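CTP:phosphocholine Cytidylyltransferase (Streptococcus pneumoniae, PDB 1JYK) catalyses the transfer of a cytidylyl group from CTP to phosphocholine, giving CDP-choline and pyrophosphate. Local coordinates at residues I30-L35 against P57-Q62; T37-L42 against T46-V51. One frame throughout, in Å; residues are numbered along the deposited sequence.

Contact 1 (I30-L35 against P57-Q62); sequences ILAAGL and PLIEYQ
I30 reaches from strand 27-32 to I59 on the first turn of helix 58-68, the two branched side chains lying obliquely against each other. From CB of I30 two arms leave. CG2, set anti to the backbone N by a chi1 of -55°, is the shorter one and does most of the touching: it lies 3.7 Å from I59 CD1 and 3.8 Å from Q62 OE1. The longer arm, through CG1, ends in CD1, which rests 4.0 Å from I59 CG1. Isoleucine suits both places, since its branch at CB offers two hydrocarbon arms to a neighbour. A32 adds a lighter touch, its CB 4.5 Å from I59 CD1; a compact methyl suits this close spot. Q62 brings an amide into this apolar layer. Its NE2 is bonded to D125 O, whereas OE1, buried beside the I30 methyl, finds no hydrogen-bonding partner in the model. The axes of 30-32 and 58-62 run antiparallel (178°) and approach to 11.1 Å. Strand 27-32 lies between the parallel strands 74-78 and 121-125. A helix packed antiparallel on a strand from the parallel part of a mixed sheet is typical of the Rossmann-like alpha/beta fold of nucleotidyltransferases.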
loop_
_atom_site.group_PDB
_atom_site.type_symbol
_atom_site.label_atom_id
_atom_site.label_comp_id
_atom_site.label_asym_id
_atom_site.label_seq_id
_atom_site.Cartn_x
_atom_site.Cartn_y
_atom_site.Cartn_z
ATOM N N ILE A 30 5.001 -0.231 4.678
ATOM C CA ILE A 30 3.617 -0.602 4.939
ATOM C C ILE A 30 2.884 0.604 5.517
ATOM O O ILE A 30 3.297 1.177 6.535
ATOM C CB ILE A 30 3.524 -1.801 5.926
ATOM C CG1 ILE A 30 4.351 -2.974 5.389
ATOM C CG2 ILE A 30 2.066 -2.216 6.115
ATOM C CD1 ILE A 30 4.317 -4.217 6.269
ATOM N N LEU A 31 1.805 1.000 4.852
ATOM C CA LEU A 31 1.017 2.147 5.282
ATOM C C LEU A 31 -0.036 1.709 6.294
ATOM O O LEU A 31 -1.051 1.116 5.930
ATOM C CB LEU A 31 0.354 2.804 4.066
ATOM C CG LEU A 31 1.293 3.179 2.912
ATOM C CD1 LEU A 31 0.478 3.717 1.739
ATOM C CD2 LEU A 31 2.303 4.209 3.379
ATOM N N ALA A 32 0.211 2.011 7.568
ATOM C CA ALA A 32 -0.701 1.619 8.635
ATOM C C ALA A 32 -0.994 2.737 9.651
ATOM O O ALA A 32 -1.269 2.453 10.817
ATOM C CB ALA A 32 -0.121 0.396 9.364
ATOM N N ALA A 33 -0.964 3.996 9.216
ATOM C CA ALA A 33 -1.203 5.110 10.135
ATOM C C ALA A 33 -2.642 5.622 10.247
ATOM O O ALA A 33 -3.016 6.197 11.271
ATOM C CB ALA A 33 -0.280 6.269 9.774
ATOM N N GLY A 34 -3.439 5.408 9.205
ATOM C CA GLY A 34 -4.811 5.898 9.178
ATOM C C GLY A 34 -5.812 5.435 10.222
ATOM O O GLY A 34 -5.615 4.433 10.911
ATOM N N LEU A 35 -6.914 6.174 10.316
ATOM C CA LEU A 35 -7.978 5.880 11.268
ATOM C C LEU A 35 -8.845 4.658 10.923
ATOM O O LEU A 35 -9.445 4.051 11.817
ATOM C CB LEU A 35 -8.875 7.113 11.431
ATOM C CG LEU A 35 -8.200 8.356 12.019
ATOM C CD1 LEU A 35 -8.987 9.599 11.642
ATOM C CD2 LEU A 35 -8.113 8.224 13.522
ATOM N N PRO A 57 -3.151 -10.718 13.596
ATOM C CA PRO A 57 -3.193 -9.356 13.038
ATOM C C PRO A 57 -2.867 -9.352 11.550
ATOM O O PRO A 57 -1.916 -9.999 11.112
ATOM C CB PRO A 57 -2.148 -8.596 13.853
ATOM C CG PRO A 57 -2.096 -9.332 15.158
ATOM C CD PRO A 57 -2.306 -10.788 14.801
ATOM N N LEU A 58 -3.660 -8.620 10.776
ATOM C CA LEU A 58 -3.478 -8.537 9.330
ATOM C C LEU A 58 -2.046 -8.270 8.881
ATOM O O LEU A 58 -1.534 -8.939 7.986
ATOM C CB LEU A 58 -4.373 -7.441 8.748
ATOM C CG LEU A 58 -5.839 -7.776 8.486
ATOM C CD1 LEU A 58 -6.562 -6.510 8.058
ATOM C CD2 LEU A 58 -5.951 -8.839 7.418
ATOM N N ILE A 59 -1.402 -7.282 9.495
ATOM C CA ILE A 59 -0.047 -6.923 9.102
ATOM C C ILE A 59 0.977 -8.049 9.275
ATOM O O ILE A 59 1.978 -8.096 8.555
ATOM C CB ILE A 59 0.430 -5.649 9.863
ATOM C CG1 ILE A 59 1.630 -5.034 9.141
ATOM C CG2 ILE A 59 0.765 -5.986 11.310
ATOM C CD1 ILE A 59 1.893 -3.589 9.532
ATOM N N GLU A 60 0.735 -8.956 10.220
ATOM C CA GLU A 60 1.666 -10.062 10.438
ATOM C C GLU A 60 1.716 -10.997 9.225
ATOM O O GLU A 60 2.775 -11.514 8.878
ATOM C CB GLU A 60 1.284 -10.840 11.701
ATOM C CG GLU A 60 1.641 -10.087 12.976
ATOM C CD GLU A 60 1.465 -10.910 14.244
ATOM O OE1 GLU A 60 1.140 -12.115 14.155
ATOM O OE2 GLU A 60 1.657 -10.340 15.336
ATOM N N TYR A 61 0.578 -11.213 8.576
ATOM C CA TYR A 61 0.558 -12.066 7.393
ATOM C C TYR A 61 1.455 -11.450 6.323
ATOM O O TYR A 61 2.195 -12.151 5.642
ATOM C CB TYR A 61 -0.862 -12.186 6.835
ATOM C CG TYR A 61 -1.803 -13.013 7.679
ATOM C CD1 TYR A 61 -2.717 -12.402 8.536
ATOM C CD2 TYR A 61 -1.816 -14.408 7.584
ATOM C CE1 TYR A 61 -3.625 -13.154 9.276
ATOM C CE2 TYR A 61 -2.723 -15.174 8.323
ATOM C CZ TYR A 61 -3.624 -14.540 9.163
ATOM O OH TYR A 61 -4.529 -15.278 9.886
ATOM N N GLN A 62 1.377 -10.129 6.181
ATOM C CA GLN A 62 2.171 -9.413 5.188
ATOM C C GLN A 62 3.658 -9.443 5.521
ATOM O O GLN A 62 4.482 -9.755 4.662
ATOM C CB GLN A 62 1.696 -7.961 5.076
ATOM C CG GLN A 62 0.205 -7.816 4.756
ATOM C CD GLN A 62 -0.253 -6.361 4.739
ATOM O OE1 GLN A 62 0.333 -5.499 5.402
ATOM N NE2 GLN A 62 -1.303 -6.082 3.975
#

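Contact 2 (T37-L42 against T46-V51). Unlike the reference sequence in segment 37-42: L42 (reference Met).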
loop_
_atom_site.group_PDB
_atom_site.type_symbol
_atom_site.label_atom_id
_atom_site.label_comp_id
_atom_site.label_asym_id
_atom_site.label_seq_id
_atom_site.Cartn_x
_atom_site.Cartn_y
_atom_site.Cartn_z
ATOM N N THR A 37 -11.683 4.507 9.697
ATOM C CA THR A 37 -13.057 4.800 10.097
ATOM C C THR A 37 -14.111 3.919 9.427
ATOM O O THR A 37 -15.069 3.485 10.075
ATOM C CB THR A 37 -13.399 6.265 9.796
ATOM O OG1 THR A 37 -12.436 7.113 10.435
ATOM C CG2 THR A 37 -14.791 6.605 10.300
ATOM N N ARG A 38 -13.936 3.659 8.134
ATOM C CA ARG A 38 -14.883 2.839 7.379
ATOM C C ARG A 38 -14.991 1.395 7.891
ATOM O O ARG A 38 -15.945 0.684 7.558
ATOM C CB ARG A 38 -14.494 2.826 5.895
ATOM C CG ARG A 38 -13.262 1.981 5.601
ATOM C CD ARG A 38 -13.033 1.776 4.108
ATOM N NE ARG A 38 -11.823 1.012 3.762
ATOM C CZ ARG A 38 -10.933 0.498 4.620
ATOM N NH1 ARG A 38 -11.067 0.639 5.935
ATOM N NH2 ARG A 38 -9.887 -0.170 4.150
ATOM N N LEU A 39 -14.026 0.963 8.697
ATOM C CA LEU A 39 -14.047 -0.398 9.209
ATOM C C LEU A 39 -14.750 -0.523 10.548
ATOM O O LEU A 39 -14.766 -1.599 11.142
ATOM C CB LEU A 39 -12.624 -0.943 9.328
ATOM C CG LEU A 39 -11.847 -1.069 8.019
ATOM C CD1 LEU A 39 -10.485 -1.679 8.292
ATOM C CD2 LEU A 39 -12.629 -1.924 7.037
ATOM N N ARG A 40 -15.334 0.571 11.025
ATOM C CA ARG A 40 -16.044 0.549 12.303
ATOM C C ARG A 40 -17.005 -0.644 12.354
ATOM O O ARG A 40 -17.633 -0.986 11.351
ATOM C CB ARG A 40 -16.813 1.862 12.499
ATOM C CG ARG A 40 -18.333 1.717 12.628
ATOM C CD ARG A 40 -18.779 1.482 14.086
ATOM N NE ARG A 40 -17.951 2.194 15.061
ATOM C CZ ARG A 40 -18.032 2.045 16.384
ATOM N NH1 ARG A 40 -18.907 1.205 16.914
ATOM N NH2 ARG A 40 -17.236 2.743 17.180
ATOM N N PRO A 41 -17.152 -1.287 13.528
ATOM C CA PRO A 41 -16.530 -1.061 14.843
ATOM C C PRO A 41 -15.132 -1.665 15.057
ATOM O O PRO A 41 -14.568 -1.558 16.146
ATOM C CB PRO A 41 -17.530 -1.694 15.797
ATOM C CG PRO A 41 -17.995 -2.903 15.018
ATOM C CD PRO A 41 -18.091 -2.427 13.575
ATOM N N LEU A 42 -14.580 -2.300 14.030
ATOM C CA LEU A 42 -13.273 -2.943 14.142
ATOM C C LEU A 42 -12.124 -2.031 14.552
ATOM O O LEU A 42 -11.176 -2.476 15.212
ATOM C CB LEU A 42 -12.901 -3.608 12.816
ATOM C CG LEU A 42 -13.814 -4.726 12.323
ATOM C CD1 LEU A 42 -13.479 -5.034 10.871
ATOM C CD2 LEU A 42 -13.641 -5.952 13.203
ATOM N N THR A 46 -8.747 -0.582 17.883
ATOM C CA THR A 46 -7.681 -1.337 17.244
ATOM C C THR A 46 -7.333 -0.720 15.907
ATOM O O THR A 46 -8.221 -0.429 15.108
ATOM C CB THR A 46 -8.102 -2.786 16.981
ATOM O OG1 THR A 46 -8.528 -3.387 18.202
ATOM C CG2 THR A 46 -6.942 -3.580 16.395
ATOM N N PRO A 47 -6.035 -0.483 15.655
ATOM C CA PRO A 47 -5.674 0.101 14.359
ATOM C C PRO A 47 -6.009 -0.956 13.297
ATOM O O PRO A 47 -5.887 -2.157 13.555
ATOM C CB PRO A 47 -4.175 0.373 14.488
ATOM C CG PRO A 47 -3.713 -0.534 15.589
ATOM C CD PRO A 47 -4.864 -0.709 16.519
ATOM N N LYS A 48 -6.434 -0.530 12.114
ATOM C CA LYS A 48 -6.813 -1.503 11.102
ATOM C C LYS A 48 -5.730 -2.514 10.724
ATOM O O LYS A 48 -6.051 -3.655 10.389
ATOM C CB LYS A 48 -7.361 -0.799 9.855
ATOM C CG LYS A 48 -6.355 -0.047 9.044
ATOM C CD LYS A 48 -7.062 0.821 8.020
ATOM C CE LYS A 48 -6.058 1.580 7.173
ATOM N NZ LYS A 48 -6.667 2.045 5.902
ATOM N N ALA A 49 -4.460 -2.120 10.794
ATOM C CA ALA A 49 -3.371 -3.039 10.451
ATOM C C ALA A 49 -3.268 -4.175 11.465
ATOM O O ALA A 49 -2.696 -5.231 11.174
ATOM C CB ALA A 49 -2.036 -2.289 10.382
ATOM N N LEU A 50 -3.829 -3.957 12.650
ATOM C CA LEU A 50 -3.767 -4.964 13.705
ATOM C C LEU A 50 -5.085 -5.709 13.952
ATOM O O LEU A 50 -5.205 -6.480 14.909
ATOM C CB LEU A 50 -3.248 -4.325 14.998
ATOM C CG LEU A 50 -1.823 -3.752 14.892
ATOM C CD1 LEU A 50 -1.403 -3.216 16.252
ATOM C CD2 LEU A 50 -0.835 -4.817 14.419
ATOM N N VAL A 51 -6.075 -5.477 13.094
ATOM C CA VAL A 51 -7.344 -6.181 13.214
ATOM C C VAL A 51 -6.977 -7.644 12.932
ATOM O O VAL A 51 -6.205 -7.934 12.014
ATOM C CB VAL A 51 -8.373 -5.656 12.173
ATOM C CG1 VAL A 51 -9.470 -6.683 11.939
ATOM C CG2 VAL A 51 -8.984 -4.359 12.673
#
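The R38 guanidinium is the flat group that meets the other segment, and it does so obliquely: K48 NZ stands 4.3 Å from R38 NH2, neither over a face nor at an edge. Both basic groups converge on D127, whose OD2 forms a salt bridge with each of them. Arginine and lysine suit this place by their length. The K48 chain is extended beyond CG, which delivers NZ to that carboxylate and lets the root of the side chain serve a second purpose. There L39 crosses it at about a right angle, with L39 CD1 3.6 Å from K48 CB. Further along, L42 lies next to V51; L42 CB is 4.0 Å from V51 CG2, and the same methyl is 3.8 Å from L42 O. T46 approaches this carbonyl through carbon, its CB 3.6 Å from L42 O. Y243 of helix 240-250 packs on both L42 and V51, so the apolar end of the contact continues into the C-terminal helix. The chemistry is thus divided: hydrocarbon packing joins the two loop segments, while their positive charges are brought together by sharing one carboxylate oxygen of an aspartate outside them.

Contact 2 is nested along the chain inside the loop closed by contact 1, and the two centres are about 10 Å apart. The segments 46-51 and 57-62 are joined directly: L58 N lies 2.9 Å from V51 O and I59 N lies 3.0 Å from A49 O, both probable hydrogen bonds. A third link is apolar, A32 CB to A49 CB at 3.5 Å, and ties A32 to the 3-10 segment 48-50. Residues 125-128 adjoin both: D125 serves contact 1 through a backbone carbonyl, D127 contact 2 through a carboxylate. The glycine-containing loop after strand 27-32, with these basic residues, is consistent with the nucleotide-binding region of this family.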